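Local coordinates for protein agmatine N-acetyltransferase (Drosophila melanogaster, PDB 7CIW) that probably transfers acyl groups from coenzyme A thioesters to amines such as agmatine, as a GNAT-fold N-acetyltransferase of the arylalkylamine subfamily, at residues Arg145-Val150 with Leu178-Ile183. The protein carries 1 engineered substitution. Sequence-based numbering, arbitrary orientation.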
# COMPACT_ATOMS: atom_id res chain seq x y z
N ARG A 145 -0.67 -14.30 0.88
CA ARG A 145 -1.37 -14.82 -0.29
C ARG A 145 -1.77 -13.71 -1.24
O ARG A 145 -1.62 -13.84 -2.46
CB ARG A 145 -2.60 -15.62 0.15
CG ARG A 145 -2.25 -16.94 0.84
CD ARG A 145 -2.32 -18.09 -0.13
NE ARG A 145 -1.52 -17.82 -1.32
CZ ARG A 145 -0.35 -18.39 -1.58
NH1 ARG A 145 0.15 -19.29 -0.74
NH2 ARG A 145 0.32 -18.06 -2.67
N LEU A 146 -2.27 -12.58 -0.71
CA LEU A 146 -2.62 -11.46 -1.58
C LEU A 146 -1.38 -10.85 -2.25
O LEU A 146 -1.43 -10.51 -3.43
CB LEU A 146 -3.39 -10.40 -0.79
CG LEU A 146 -4.79 -10.84 -0.40
CD1 LEU A 146 -5.44 -9.82 0.50
CD2 LEU A 146 -5.63 -11.05 -1.64
N MET A 147 -0.27 -10.71 -1.51
CA MET A 147 0.96 -10.22 -2.13
C MET A 147 1.45 -11.16 -3.24
O MET A 147 1.93 -10.70 -4.28
CB MET A 147 2.06 -10.03 -1.08
CG MET A 147 1.74 -8.92 -0.07
SD MET A 147 1.70 -7.28 -0.79
CE MET A 147 3.42 -7.00 -1.21
N GLU A 148 1.32 -12.47 -3.04
CA GLU A 148 1.70 -13.40 -4.10
C GLU A 148 0.78 -13.23 -5.31
O GLU A 148 1.23 -13.32 -6.46
CB GLU A 148 1.66 -14.83 -3.59
CG GLU A 148 2.75 -15.11 -2.54
CD GLU A 148 4.09 -15.45 -3.17
OE1 GLU A 148 4.23 -15.33 -4.41
OE2 GLU A 148 5.02 -15.85 -2.43
N THR A 149 -0.50 -12.98 -5.07
CA THR A 149 -1.43 -12.75 -6.18
C THR A 149 -1.02 -11.52 -6.98
O THR A 149 -1.07 -11.52 -8.21
CB THR A 149 -2.85 -12.60 -5.65
OG1 THR A 149 -3.19 -13.78 -4.90
CG2 THR A 149 -3.85 -12.42 -6.79
N VAL A 150 -0.61 -10.45 -6.28
CA VAL A 150 -0.14 -9.25 -6.95
C VAL A 150 1.11 -9.55 -7.76
O VAL A 150 1.25 -9.08 -8.90
CB VAL A 150 0.10 -8.13 -5.93
CG1 VAL A 150 0.84 -6.95 -6.59
CG2 VAL A 150 -1.23 -7.70 -5.33
N LEU A 178 8.42 -13.38 2.48
CA LEU A 178 8.23 -13.62 1.06
C LEU A 178 9.51 -13.47 0.24
O LEU A 178 9.49 -13.77 -0.96
CB LEU A 178 7.17 -12.65 0.52
CG LEU A 178 5.77 -12.91 1.08
CD1 LEU A 178 4.78 -11.88 0.56
CD2 LEU A 178 5.30 -14.33 0.72
N GLY A 179 10.61 -13.04 0.84
CA GLY A 179 11.85 -12.88 0.12
C GLY A 179 12.06 -11.53 -0.53
O GLY A 179 12.92 -11.41 -1.41
N TYR A 180 11.31 -10.51 -0.13
CA TYR A 180 11.58 -9.17 -0.62
C TYR A 180 12.87 -8.65 0.02
O TYR A 180 13.30 -9.13 1.07
CB TYR A 180 10.44 -8.21 -0.27
CG TYR A 180 9.17 -8.30 -1.08
CD1 TYR A 180 8.47 -9.50 -1.20
CD2 TYR A 180 8.64 -7.16 -1.68
CE1 TYR A 180 7.29 -9.56 -1.94
CE2 TYR A 180 7.46 -7.22 -2.41
CZ TYR A 180 6.80 -8.42 -2.53
OH TYR A 180 5.63 -8.47 -3.25
N GLN A 181 13.47 -7.65 -0.62
CA GLN A 181 14.68 -7.02 -0.10
C GLN A 181 14.42 -5.58 0.29
O GLN A 181 13.76 -4.83 -0.43
CB GLN A 181 15.82 -7.07 -1.14
CG GLN A 181 16.32 -8.47 -1.45
CD GLN A 181 15.87 -8.94 -2.82
OE1 GLN A 181 16.21 -8.33 -3.83
NE2 GLN A 181 15.11 -10.03 -2.85
N LEU A 182 14.98 -5.18 1.44
CA LEU A 182 14.85 -3.82 1.92
C LEU A 182 15.71 -2.87 1.10
O LEU A 182 16.89 -3.15 0.85
CB LEU A 182 15.29 -3.76 3.38
CG LEU A 182 15.34 -2.39 4.05
CD1 LEU A 182 13.93 -1.86 4.22
CD2 LEU A 182 16.04 -2.53 5.41
N ILE A 183 15.16 -1.71 0.71
CA ILE A 183 15.95 -0.76 -0.07
C ILE A 183 15.98 0.64 0.54
O ILE A 183 16.78 1.47 0.10
CB ILE A 183 15.47 -0.67 -1.53
CG1 ILE A 183 14.03 -0.15 -1.62
CG2 ILE A 183 15.61 -2.01 -2.25
CD1 ILE A 183 13.70 0.41 -2.99
O HOH W 1 4.63 -11.08 -3.55
O HOH W 2 7.52 -14.48 -2.82
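M147 meets L178 and Y180 with two different parts of its side chain. At the root of the side chain, CB packs against CD1 of L178 at 3.7 Å. Farther out, the chain bends at both chi2 (-66°) and chi3 (-69°). These bends bring the terminal methyl CE obliquely to the phenol end of Y180, 3.3 Å from OH. The same hydroxyl is tied to the helix backbone through a water: this water lies in the plane of the tyrosine ring at its edge, 2.8 Å from Y180 OH, and gives a weak hydrogen bond to M147 O.

One residue on, E148 runs past L178 in the opposite direction, and its carboxylate OE2 comes to 3.5 Å from the methyl CD2 of the leucine. A second water donates both to E148 OE2 (2.9 Å) and to L178 O (2.8 Å), bridging helix 142-156 to the turn where G179, with positive phi, ends helix 169-177 in a Schellman motif.

Across this seam, helix 142-156 of the GNAT fold meets the turn leading into edge strand 181-187. The M147 side chain also rests on V128 and on the coenzyme A-binding L131 of strand 125-133, a second-shell place whose nearest atom is about 6 Å from the bound N-acetylagmatine. Y180 packs on L214 of strand 208-215; L146 and V150 seat the helix on strands 62-67 and 70-80.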